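Local coordinates for glycerophosphodiester phosphodiesterase (Thermotoga maritima, PDB 1O1Z), which belongs to the glycerophosphodiester phosphodiesterase family, whose chain folds as a TIM-type beta/alpha barrel, and carries a bound sodium ion in this crystal structure, at residues V48-S51 with K55-V58; E95-V100 with I106-K111; E114-V119 with E141-T146; E121-K124 with N128-F131. All blocks are in the same frame, centred on the assembly; numbering follows the deposited sequence.

Interaction 1 of 4, residues V48-S51 with K55-V58; sequences VRLS and KVVV
Strands 48-50 and 56-58 run antiparallel with a marked twist, 133° between their directions, and Arg49 and Val57 form the hydrogen-bonded pair between the non-hydrogen-bonded pairs Val48-Val58 and Leu50-Val56. Arg49 N gives to Val57 O at 3.0 Å and Val57 N returns to Arg49 O at 2.8 Å, the standard closed ring of a beta hairpin. Beyond the strands the ladder continues in altered form. Ser51 N reaches Lys55 O at 2.9 Å, but the returning bond goes from Lys55 N to the hydroxyl, Ser51 OG, at 3.0 Å. With chi1 at 66°, OG sits between the backbone N and the carbonyl carbon of its own residue, where it can meet both Lys55 N and Asp53 in the turn. Side chains meet diagonally on the face carrying Val48, Leu50 and Val56: Val56 CG1 crosses over Val48 CB at 3.6 Å, while its other methyl, CG2, lies 4.3 Å from Leu50 CD2. On the reverse face Val57 CG2 rests 3.9 Å from Ser51 CB, and the guanidinium of Arg49 leads off to a salt bridge with Glu112. Val48 and Val56 pack against Val119 of helix 116-123, Ser51 and Val57 touch Val79 of helix 79-85, and Val48 makes backbone bonds to Glu109 of strand 105-110 and to Lys111 just after it.

Interaction 2 of 4, residues E95-V100 with I106-K111; sequences EVFENV and INIEIK
Glu95 O, on the side of the helix turned from the strand, is held twice by Asn99, while Val96, Phe97 and, just beyond, Val100 meet Ile106. The amide ND2 of Asn99 grips Glu95 O firmly at 2.8 Å, tilted 31° from the carbonyl plane, and the backbone N of Asn99 does so weakly. The amide thus ties Asn99 back to Glu95 on the side away from the strand, while apolar side chains meet the strand. The axes of the short segments, helix 95-99 and strand 106-110, are 171° apart in direction and 11.5 Å apart at closest approach, so side chains must bridge the gap. Ile106 does most of this work. Its chain is extended beyond CG1 (chi2 172°), so that CD1 reaches the helix; there the methyl meets the edge of the Phe97 ring, close to the ring plane, 3.7 Å from CD1 of Phe97. The same methyl lies 4.0 Å from Val96 CG1 and 4.3 Å from Val100 CG1, so three residues of the 95-100 segment gather round one carbon. Further along the strand Ile108 CD1 also comes to the ring edge, at Phe97 CZ. Glu109, on the other face of the strand, is joined by Lys111 just beyond the strand's end: Lys111 NZ meets Glu109 OE2 from above the carboxylate plane at 2.9 Å, while Glu109 OE1 lies near the carboxylates of Glu45 and Asp47. The chemistry implies purely hydrophobic cohesion between strand and helix, through methyls and a ring edge with no polar bond across, whereas the charged pair Glu109-Lys111 lies away from the helix.

Interaction 3 of 4, residues E114-V119 with E141-T146; sequences EAADAV and EKFKGT
Two successive bends in the Lys142 chain, chi3 78° and chi4 85°, bring its end to Asp117, and the first torsion of Phe143, -73°, sets CG opposite the carbonyl carbon and lets the ring reach Ala116. The contact illustrates how adjacent outer helices of a TIM-type beta/alpha barrel are joined: helix 116-123 meets the end of helix 136-142 and the turn that leads to the next strand. In the buried part the methyl of Ala116 approaches the Phe143 ring obliquely, CB lying 3.8 Å from CE1 and 3.9 Å from CZ. Nearer solvent, Asp117 and Lys142 form a salt bridge, though the place of Asp117 OD1 is doubtful. A water gives a second link, donating to Asp117 OD2 at 2.7 Å and weakly accepting from Lys142 NZ. The Phe143 ring also meets that of Phe131 of strand 129-133. A type II beta turn from Phe143 to Thr146 then closes on one oxygen: Phe143 O accepts from Thr146 N at 3.1 Å and, on a lone pair in the carbonyl plane, from Thr146 OG1 at 2.7 Å.

Interaction 4 of 4, residues E121-K124 with N128-F131; sequences EISK and NLIF. With NA (sodium ion), chain B.
Ser123 meets the Phe131 ring edge-on: its CB lies in the ring plane and its OG near it, 3.6 Å from CE1 of Phe131, so the rim of the ring and neither face receives the serine. Leu129 comes to the same side chain with one methyl, CD1, which stands 3.5 Å from Ser123 CB, a tight carbon pair. Touching both the Leu129 methyl and the ring edge, the hydroxyl has no polar partner across the contact; with chi1 at -63° it turns back along its own helix and bonds Val119 O. A buried polar atom is thereby satisfied within the helix while its carbon presents an apolar surface to the strand. The backbone of the same residue serves the metal: Ser123 O binds the sodium ion at 2.4 Å, joined by Arg126 O and by a water at 2.4 Å from the ion. That water too lies at the edge of the Phe131 ring, in its plane, so the ring borders the metal site. The contact joins helix 116-123 to strand 129-133 within the beta-alpha-beta unit that begins with strand 105-110. Phe97 of helix 93-99 touches Ser123 and Leu129, and Ile106 and Ile108 of strand 105-110 pack on Leu129, Ile108 also on Phe131.

Along the chain the hairpin of interaction 1 comes first, then interaction 2, while the segments of interaction 4 both fall between those of interaction 3. All four belong to one beta/alpha barrel, with centres 8 to 14 Å apart; interactions 2 and 4 are the closest pair. Strands 43-50, 105-110 and 129-133 are consecutive neighbours in the curled sheet and carry interactions 1, 2 and 4, whereas interaction 3 lies on the outer layer and shares helix 116-123 with interaction 4. Val119 of that helix links the set, its methyls packing on Val48, Ile110 and Phe131. The principle is apolar packing between strands and outer helices, with Ser123 of interaction 4 also binding the sodium ion.

Interaction 1 of 4, residues V48-S51 with K55-V58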
loop_
_atom_site.group_PDB
_atom_site.type_symbol
_atom_site.label_atom_id
_atom_site.label_comp_id
_atom_site.label_asym_id
_atom_site.label_seq_id
_atom_site.Cartn_x
_atom_site.Cartn_y
_atom_site.Cartn_z
ATOM N N VAL A 48 -4.695 -6.558 -2.512
ATOM C CA VAL A 48 -5.241 -7.432 -3.543
ATOM C C VAL A 48 -5.047 -8.912 -3.275
ATOM O O VAL A 48 -4.017 -9.357 -2.739
ATOM C CB VAL A 48 -4.725 -7.089 -4.971
ATOM C CG1 VAL A 48 -5.186 -5.715 -5.388
ATOM C CG2 VAL A 48 -3.224 -7.238 -5.109
ATOM N N ARG A 49 -6.070 -9.668 -3.707
ATOM C CA ARG A 49 -6.164 -11.110 -3.556
ATOM C C ARG A 49 -6.899 -11.681 -4.770
ATOM O O ARG A 49 -7.437 -10.933 -5.591
ATOM C CB ARG A 49 -6.985 -11.460 -2.318
ATOM C CG ARG A 49 -6.327 -11.045 -1.016
ATOM C CD ARG A 49 -7.154 -11.463 0.181
ATOM N NE ARG A 49 -6.439 -11.174 1.402
ATOM C CZ ARG A 49 -5.546 -11.949 1.980
ATOM N NH1 ARG A 49 -5.212 -13.139 1.481
ATOM N NH2 ARG A 49 -4.977 -11.553 3.119
ATOM N N LEU A 50 -6.937 -12.997 -4.867
ATOM C CA LEU A 50 -7.699 -13.646 -5.937
ATOM C C LEU A 50 -9.024 -14.219 -5.487
ATOM O O LEU A 50 -9.149 -14.839 -4.422
ATOM C CB LEU A 50 -6.951 -14.816 -6.544
ATOM C CG LEU A 50 -5.712 -14.548 -7.335
ATOM C CD1 LEU A 50 -5.253 -15.883 -7.958
ATOM C CD2 LEU A 50 -5.907 -13.476 -8.388
ATOM N N SER A 51 -10.014 -14.038 -6.362
ATOM C CA SER A 51 -11.287 -14.711 -6.245
ATOM C C SER A 51 -11.169 -16.134 -6.779
ATOM O O SER A 51 -10.131 -16.533 -7.343
ATOM C CB SER A 51 -12.343 -13.955 -7.066
ATOM O OG SER A 51 -12.007 -14.037 -8.449
ATOM N N LYS A 55 -9.802 -13.690 -10.514
ATOM C CA LYS A 55 -9.820 -12.256 -10.743
ATOM C C LYS A 55 -9.238 -11.538 -9.537
ATOM O O LYS A 55 -9.313 -12.044 -8.413
ATOM C CB LYS A 55 -11.249 -11.778 -10.993
ATOM C CG LYS A 55 -12.010 -12.552 -12.103
ATOM C CD LYS A 55 -11.278 -12.582 -13.411
ATOM C CE LYS A 55 -12.175 -13.117 -14.526
ATOM N NZ LYS A 55 -11.397 -13.379 -15.772
ATOM N N VAL A 56 -8.663 -10.365 -9.780
ATOM C CA VAL A 56 -7.983 -9.593 -8.743
ATOM C C VAL A 56 -9.014 -8.750 -8.025
ATOM O O VAL A 56 -9.590 -7.818 -8.623
ATOM C CB VAL A 56 -6.868 -8.728 -9.286
ATOM C CG1 VAL A 56 -6.176 -8.000 -8.132
ATOM C CG2 VAL A 56 -5.856 -9.559 -10.037
ATOM N N VAL A 57 -9.250 -9.098 -6.765
ATOM C CA VAL A 57 -10.221 -8.441 -5.886
ATOM C C VAL A 57 -9.493 -7.631 -4.816
ATOM O O VAL A 57 -8.399 -7.978 -4.408
ATOM C CB VAL A 57 -11.122 -9.524 -5.215
ATOM C CG1 VAL A 57 -11.939 -8.976 -4.035
ATOM C CG2 VAL A 57 -12.027 -10.122 -6.293
ATOM N N VAL A 58 -10.125 -6.562 -4.354
ATOM C CA VAL A 58 -9.540 -5.676 -3.344
ATOM C C VAL A 58 -10.098 -6.082 -1.966
ATOM O O VAL A 58 -11.274 -5.878 -1.663
ATOM C CB VAL A 58 -9.811 -4.215 -3.652
ATOM C CG1 VAL A 58 -9.190 -3.311 -2.572
ATOM C CG2 VAL A 58 -9.281 -3.842 -5.026
#

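Interaction 2 of 4, residues E95-V100 with I106-K111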
loop_
_atom_site.group_PDB
_atom_site.type_symbol
_atom_site.label_atom_id
_atom_site.label_comp_id
_atom_site.label_asym_id
_atom_site.label_seq_id
_atom_site.Cartn_x
_atom_site.Cartn_y
_atom_site.Cartn_z
ATOM N N GLU A 95 -11.772 -2.232 -11.574
ATOM C CA GLU A 95 -12.718 -1.157 -11.265
ATOM C C GLU A 95 -12.057 0.052 -10.589
ATOM O O GLU A 95 -12.415 1.207 -10.856
ATOM C CB GLU A 95 -13.866 -1.704 -10.412
ATOM C CG GLU A 95 -14.755 -2.639 -11.186
ATOM C CD GLU A 95 -15.833 -3.288 -10.357
ATOM O OE1 GLU A 95 -15.514 -3.941 -9.337
ATOM O OE2 GLU A 95 -17.009 -3.154 -10.741
ATOM N N VAL A 96 -11.064 -0.194 -9.738
ATOM C CA VAL A 96 -10.333 0.920 -9.130
ATOM C C VAL A 96 -9.655 1.756 -10.212
ATOM O O VAL A 96 -9.727 2.981 -10.189
ATOM C CB VAL A 96 -9.325 0.444 -8.078
ATOM C CG1 VAL A 96 -8.542 1.605 -7.531
ATOM C CG2 VAL A 96 -10.041 -0.290 -6.950
ATOM N N PHE A 97 -9.009 1.086 -11.169
ATOM C CA PHE A 97 -8.325 1.802 -12.251
ATOM C C PHE A 97 -9.309 2.649 -13.063
ATOM O O PHE A 97 -8.953 3.728 -13.512
ATOM C CB PHE A 97 -7.618 0.831 -13.206
ATOM C CG PHE A 97 -6.381 0.158 -12.666
ATOM C CD1 PHE A 97 -5.833 0.437 -11.429
ATOM C CD2 PHE A 97 -5.739 -0.781 -13.454
ATOM C CE1 PHE A 97 -4.680 -0.210 -10.996
ATOM C CE2 PHE A 97 -4.598 -1.414 -13.016
ATOM C CZ PHE A 97 -4.072 -1.118 -11.808
ATOM N N GLU A 98 -10.542 2.160 -13.236
ATOM C CA GLU A 98 -11.570 2.914 -13.968
ATOM C C GLU A 98 -12.048 4.162 -13.228
ATOM O O GLU A 98 -12.593 5.085 -13.849
ATOM C CB GLU A 98 -12.760 1.976 -14.262
ATOM C CG GLU A 98 -12.417 0.923 -15.289
ATOM C CD GLU A 98 -13.426 -0.221 -15.390
ATOM O OE1 GLU A 98 -14.405 -0.263 -14.613
ATOM O OE2 GLU A 98 -13.220 -1.093 -16.262
ATOM N N ASN A 99 -11.858 4.203 -11.913
ATOM C CA ASN A 99 -12.381 5.265 -11.051
ATOM C C ASN A 99 -11.359 6.197 -10.378
ATOM O O ASN A 99 -11.737 7.186 -9.718
ATOM C CB ASN A 99 -13.310 4.626 -10.023
ATOM C CG ASN A 99 -14.591 4.137 -10.658
ATOM O OD1 ASN A 99 -15.471 4.951 -10.981
ATOM N ND2 ASN A 99 -14.698 2.828 -10.889
ATOM N N VAL A 100 -10.075 5.902 -10.559
ATOM C CA VAL A 100 -8.989 6.715 -10.028
ATOM C C VAL A 100 -8.076 7.101 -11.190
ATOM O O VAL A 100 -7.555 6.234 -11.891
ATOM C CB VAL A 100 -8.180 5.946 -8.955
ATOM C CG1 VAL A 100 -6.984 6.768 -8.458
ATOM C CG2 VAL A 100 -9.085 5.568 -7.783
ATOM N N ILE A 106 -1.384 4.636 -7.106
ATOM C CA ILE A 106 -2.002 3.500 -6.444
ATOM C C ILE A 106 -0.905 2.555 -5.960
ATOM O O ILE A 106 -0.130 2.023 -6.765
ATOM C CB ILE A 106 -2.987 2.744 -7.337
ATOM C CG1 ILE A 106 -4.106 3.668 -7.838
ATOM C CG2 ILE A 106 -3.619 1.608 -6.581
ATOM C CD1 ILE A 106 -5.002 3.006 -8.886
ATOM N N ASN A 107 -0.817 2.396 -4.658
ATOM C CA ASN A 107 0.096 1.467 -4.018
ATOM C C ASN A 107 -0.675 0.184 -3.805
ATOM O O ASN A 107 -1.572 0.132 -2.988
ATOM C CB ASN A 107 0.614 2.053 -2.705
ATOM C CG ASN A 107 1.381 1.096 -1.878
ATOM O OD1 ASN A 107 1.428 1.269 -0.656
ATOM N ND2 ASN A 107 2.016 0.097 -2.497
ATOM N N ILE A 108 -0.347 -0.829 -4.604
ATOM C CA ILE A 108 -1.002 -2.128 -4.545
ATOM C C ILE A 108 -0.198 -3.057 -3.668
ATOM O O ILE A 108 0.894 -3.450 -4.041
ATOM C CB ILE A 108 -1.104 -2.711 -5.975
ATOM C CG1 ILE A 108 -1.882 -1.791 -6.913
ATOM C CG2 ILE A 108 -1.735 -4.089 -5.976
ATOM C CD1 ILE A 108 -1.746 -2.132 -8.374
ATOM N N GLU A 109 -0.749 -3.432 -2.516
ATOM C CA GLU A 109 -0.119 -4.412 -1.653
ATOM C C GLU A 109 -0.594 -5.784 -2.082
ATOM O O GLU A 109 -1.783 -6.103 -2.025
ATOM C CB GLU A 109 -0.386 -4.179 -0.165
ATOM C CG GLU A 109 0.324 -5.248 0.662
ATOM C CD GLU A 109 0.117 -5.218 2.156
ATOM O OE1 GLU A 109 -0.392 -4.221 2.698
ATOM O OE2 GLU A 109 0.462 -6.248 2.789
ATOM N N ILE A 110 0.357 -6.621 -2.463
ATOM C CA ILE A 110 0.069 -7.980 -2.880
ATOM C C ILE A 110 -0.043 -8.836 -1.632
ATOM O O ILE A 110 0.945 -9.036 -0.912
ATOM C CB ILE A 110 1.196 -8.534 -3.748
ATOM C CG1 ILE A 110 1.600 -7.576 -4.864
ATOM C CG2 ILE A 110 0.770 -9.911 -4.262
ATOM C CD1 ILE A 110 0.624 -7.483 -5.917
ATOM N N LYS A 111 -1.220 -9.404 -1.380
ATOM C CA LYS A 111 -1.416 -10.226 -0.197
ATOM C C LYS A 111 -1.140 -11.721 -0.414
ATOM O O LYS A 111 -0.971 -12.468 0.558
ATOM C CB LYS A 111 -2.862 -10.048 0.316
ATOM C CG LYS A 111 -3.173 -8.674 0.869
ATOM C CD LYS A 111 -2.297 -8.375 2.108
ATOM C CE LYS A 111 -2.860 -7.339 3.034
ATOM N NZ LYS A 111 -1.917 -7.112 4.195
#

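Interaction 3 of 4, residues E114-V119 with E141-T146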
loop_
_atom_site.group_PDB
_atom_site.type_symbol
_atom_site.label_atom_id
_atom_site.label_comp_id
_atom_site.label_asym_id
_atom_site.label_seq_id
_atom_site.Cartn_x
_atom_site.Cartn_y
_atom_site.Cartn_z
ATOM N N GLU A 114 0.057 -15.892 -5.469
ATOM C CA GLU A 114 -0.696 -16.377 -6.624
ATOM C C GLU A 114 -1.431 -15.289 -7.404
ATOM O O GLU A 114 -1.828 -15.520 -8.537
ATOM C CB GLU A 114 -1.655 -17.502 -6.210
ATOM C CG GLU A 114 -2.672 -17.125 -5.153
ATOM C CD GLU A 114 -2.215 -17.421 -3.709
ATOM O OE1 GLU A 114 -0.985 -17.479 -3.399
ATOM O OE2 GLU A 114 -3.114 -17.585 -2.834
ATOM N N ALA A 115 -1.609 -14.108 -6.797
ATOM C CA ALA A 115 -2.229 -12.970 -7.478
ATOM C C ALA A 115 -1.259 -12.179 -8.327
ATOM O O ALA A 115 -1.676 -11.357 -9.126
ATOM C CB ALA A 115 -2.884 -12.042 -6.472
ATOM N N ALA A 116 0.044 -12.406 -8.154
ATOM C CA ALA A 116 1.044 -11.529 -8.765
ATOM C C ALA A 116 0.970 -11.496 -10.289
ATOM O O ALA A 116 0.989 -10.406 -10.869
ATOM C CB ALA A 116 2.433 -11.927 -8.321
ATOM N N ASP A 117 0.853 -12.644 -10.949
ATOM C CA ASP A 117 0.844 -12.628 -12.420
ATOM C C ASP A 117 -0.372 -11.859 -12.950
ATOM O O ASP A 117 -0.245 -11.063 -13.890
ATOM C CB ASP A 117 0.863 -14.034 -12.982
ATOM C CG ASP A 117 2.239 -14.698 -12.869
ATOM O OD1 ASP A 117 3.268 -14.001 -12.717
ATOM O OD2 ASP A 117 2.382 -15.918 -12.946
ATOM N N ALA A 118 -1.551 -12.086 -12.362
ATOM C CA ALA A 118 -2.754 -11.373 -12.771
ATOM C C ALA A 118 -2.668 -9.868 -12.525
ATOM O O ALA A 118 -3.135 -9.069 -13.327
ATOM C CB ALA A 118 -3.970 -11.949 -12.075
ATOM N N VAL A 119 -2.067 -9.483 -11.415
ATOM C CA VAL A 119 -1.876 -8.078 -11.095
ATOM C C VAL A 119 -0.941 -7.438 -12.125
ATOM O O VAL A 119 -1.217 -6.349 -12.602
ATOM C CB VAL A 119 -1.310 -7.894 -9.677
ATOM C CG1 VAL A 119 -0.820 -6.469 -9.454
ATOM C CG2 VAL A 119 -2.372 -8.277 -8.650
ATOM N N GLU A 141 11.835 -11.361 -7.298
ATOM C CA GLU A 141 11.756 -12.364 -8.340
ATOM C C GLU A 141 10.842 -11.995 -9.496
ATOM O O GLU A 141 11.139 -12.325 -10.653
ATOM C CB GLU A 141 11.304 -13.694 -7.723
ATOM C CG GLU A 141 12.328 -14.290 -6.787
ATOM C CD GLU A 141 11.782 -15.382 -5.880
ATOM O OE1 GLU A 141 10.651 -15.861 -6.142
ATOM O OE2 GLU A 141 12.482 -15.772 -4.910
ATOM N N LYS A 142 9.717 -11.362 -9.199
ATOM C CA LYS A 142 8.659 -11.179 -10.207
ATOM C C LYS A 142 8.381 -9.743 -10.587
ATOM O O LYS A 142 7.718 -9.502 -11.611
ATOM C CB LYS A 142 7.349 -11.825 -9.739
ATOM C CG LYS A 142 7.417 -13.336 -9.705
ATOM C CD LYS A 142 6.056 -13.985 -9.463
ATOM C CE LYS A 142 5.203 -14.018 -10.697
ATOM N NZ LYS A 142 5.517 -15.207 -11.551
ATOM N N PHE A 143 8.869 -8.779 -9.806
ATOM C CA PHE A 143 8.496 -7.366 -10.014
ATOM C C PHE A 143 9.641 -6.501 -10.529
ATOM O O PHE A 143 9.546 -5.283 -10.537
ATOM C CB PHE A 143 7.853 -6.818 -8.740
ATOM C CG PHE A 143 6.457 -7.348 -8.500
ATOM C CD1 PHE A 143 6.257 -8.620 -7.986
ATOM C CD2 PHE A 143 5.346 -6.593 -8.840
ATOM C CE1 PHE A 143 4.981 -9.112 -7.810
ATOM C CE2 PHE A 143 4.060 -7.094 -8.669
ATOM C CZ PHE A 143 3.875 -8.344 -8.131
ATOM N N LYS A 144 10.726 -7.120 -10.988
ATOM C CA LYS A 144 11.759 -6.327 -11.622
ATOM C C LYS A 144 11.179 -5.580 -12.810
ATOM O O LYS A 144 10.328 -6.093 -13.527
ATOM C CB LYS A 144 12.949 -7.164 -12.050
ATOM C CG LYS A 144 13.752 -7.813 -10.926
ATOM C CD LYS A 144 14.232 -6.768 -9.943
ATOM C CE LYS A 144 15.288 -7.243 -8.999
ATOM N NZ LYS A 144 15.672 -6.064 -8.181
ATOM N N GLY A 145 11.662 -4.362 -13.005
ATOM C CA GLY A 145 11.118 -3.510 -14.054
ATOM C C GLY A 145 9.817 -2.792 -13.738
ATOM O O GLY A 145 9.198 -2.176 -14.614
ATOM N N THR A 146 9.393 -2.854 -12.483
ATOM C CA THR A 146 8.282 -2.076 -11.946
ATOM C C THR A 146 8.794 -1.345 -10.708
ATOM O O THR A 146 9.873 -1.687 -10.183
ATOM C CB THR A 146 7.086 -2.953 -11.511
ATOM O OG1 THR A 146 7.378 -3.652 -10.274
ATOM C CG2 THR A 146 6.709 -4.005 -12.544
HETATM O O HOH W 1 4.526 -16.664 -14.378
#

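Interaction 4 of 4, residues E121-K124 with N128-F131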
loop_
_atom_site.group_PDB
_atom_site.type_symbol
_atom_site.label_atom_id
_atom_site.label_comp_id
_atom_site.label_asym_id
_atom_site.label_seq_id
_atom_site.Cartn_x
_atom_site.Cartn_y
_atom_site.Cartn_z
ATOM N N GLU A 121 -0.364 -8.343 -15.192
ATOM C CA GLU A 121 -0.992 -8.256 -16.493
ATOM C C GLU A 121 -1.932 -7.063 -16.575
ATOM O O GLU A 121 -1.876 -6.277 -17.548
ATOM C CB GLU A 121 -1.705 -9.577 -16.817
ATOM C CG GLU A 121 -2.249 -9.650 -18.233
ATOM C CD GLU A 121 -1.175 -9.465 -19.300
ATOM O OE1 GLU A 121 -0.013 -9.921 -19.107
ATOM O OE2 GLU A 121 -1.489 -8.852 -20.349
ATOM N N ILE A 122 -2.784 -6.875 -15.559
ATOM C CA ILE A 122 -3.755 -5.796 -15.592
ATOM C C ILE A 122 -3.057 -4.444 -15.435
ATOM O O ILE A 122 -3.544 -3.405 -15.913
ATOM C CB ILE A 122 -4.861 -5.990 -14.537
ATOM C CG1 ILE A 122 -6.013 -5.014 -14.835
ATOM C CG2 ILE A 122 -4.345 -5.827 -13.159
ATOM N N SER A 123 -1.880 -4.455 -14.827
ATOM C CA SER A 123 -1.142 -3.234 -14.561
ATOM C C SER A 123 -0.335 -2.740 -15.753
ATOM O O SER A 123 0.171 -1.626 -15.729
ATOM C CB SER A 123 -0.252 -3.426 -13.347
ATOM O OG SER A 123 -1.050 -3.670 -12.182
ATOM N N LYS A 124 -0.205 -3.546 -16.805
ATOM C CA LYS A 124 0.642 -3.173 -17.936
ATOM C C LYS A 124 0.297 -1.867 -18.548
ATOM O O LYS A 124 1.199 -1.099 -18.916
ATOM C CB LYS A 124 0.619 -4.243 -19.031
ATOM C CG LYS A 124 1.522 -5.381 -18.663
ATOM C CD LYS A 124 1.595 -6.444 -19.736
ATOM C CE LYS A 124 2.606 -7.508 -19.350
ATOM N NZ LYS A 124 2.482 -8.700 -20.228
ATOM N N ASN A 128 1.889 5.078 -12.678
ATOM C CA ASN A 128 1.802 5.536 -11.283
ATOM C C ASN A 128 1.335 4.458 -10.307
ATOM O O ASN A 128 0.551 4.718 -9.403
ATOM C CB ASN A 128 0.977 6.823 -11.171
ATOM C CG ASN A 128 1.790 8.042 -11.548
ATOM O OD1 ASN A 128 2.954 8.177 -11.106
ATOM N ND2 ASN A 128 1.194 8.948 -12.290
ATOM N N LEU A 129 1.897 3.272 -10.447
ATOM C CA LEU A 129 1.682 2.176 -9.529
ATOM C C LEU A 129 2.937 1.901 -8.726
ATOM O O LEU A 129 4.067 2.017 -9.251
ATOM C CB LEU A 129 1.314 0.911 -10.286
ATOM C CG LEU A 129 0.085 1.036 -11.140
ATOM C CD1 LEU A 129 -0.161 -0.255 -11.869
ATOM C CD2 LEU A 129 -1.156 1.440 -10.325
ATOM N N ILE A 130 2.747 1.555 -7.460
ATOM C CA ILE A 130 3.793 1.025 -6.606
ATOM C C ILE A 130 3.303 -0.307 -6.062
ATOM O O ILE A 130 2.243 -0.357 -5.448
ATOM C CB ILE A 130 4.106 1.952 -5.415
ATOM C CG1 ILE A 130 4.550 3.328 -5.870
ATOM C CG2 ILE A 130 5.199 1.325 -4.544
ATOM C CD1 ILE A 130 4.489 4.389 -4.737
ATOM N N PHE A 131 4.035 -1.389 -6.319
ATOM C CA PHE A 131 3.697 -2.725 -5.797
ATOM C C PHE A 131 4.446 -2.939 -4.513
ATOM O O PHE A 131 5.657 -2.740 -4.469
ATOM C CB PHE A 131 4.077 -3.815 -6.804
ATOM C CG PHE A 131 3.439 -3.594 -8.148
ATOM C CD1 PHE A 131 2.085 -3.908 -8.336
ATOM C CD2 PHE A 131 4.145 -3.013 -9.191
ATOM C CE1 PHE A 131 1.490 -3.673 -9.599
ATOM C CE2 PHE A 131 3.528 -2.779 -10.416
ATOM C CZ PHE A 131 2.184 -3.126 -10.591
HETATM NA NA NA B . 2.022 -0.171 -15.493
HETATM O O HOH W 2 2.909 -1.886 -14.100
#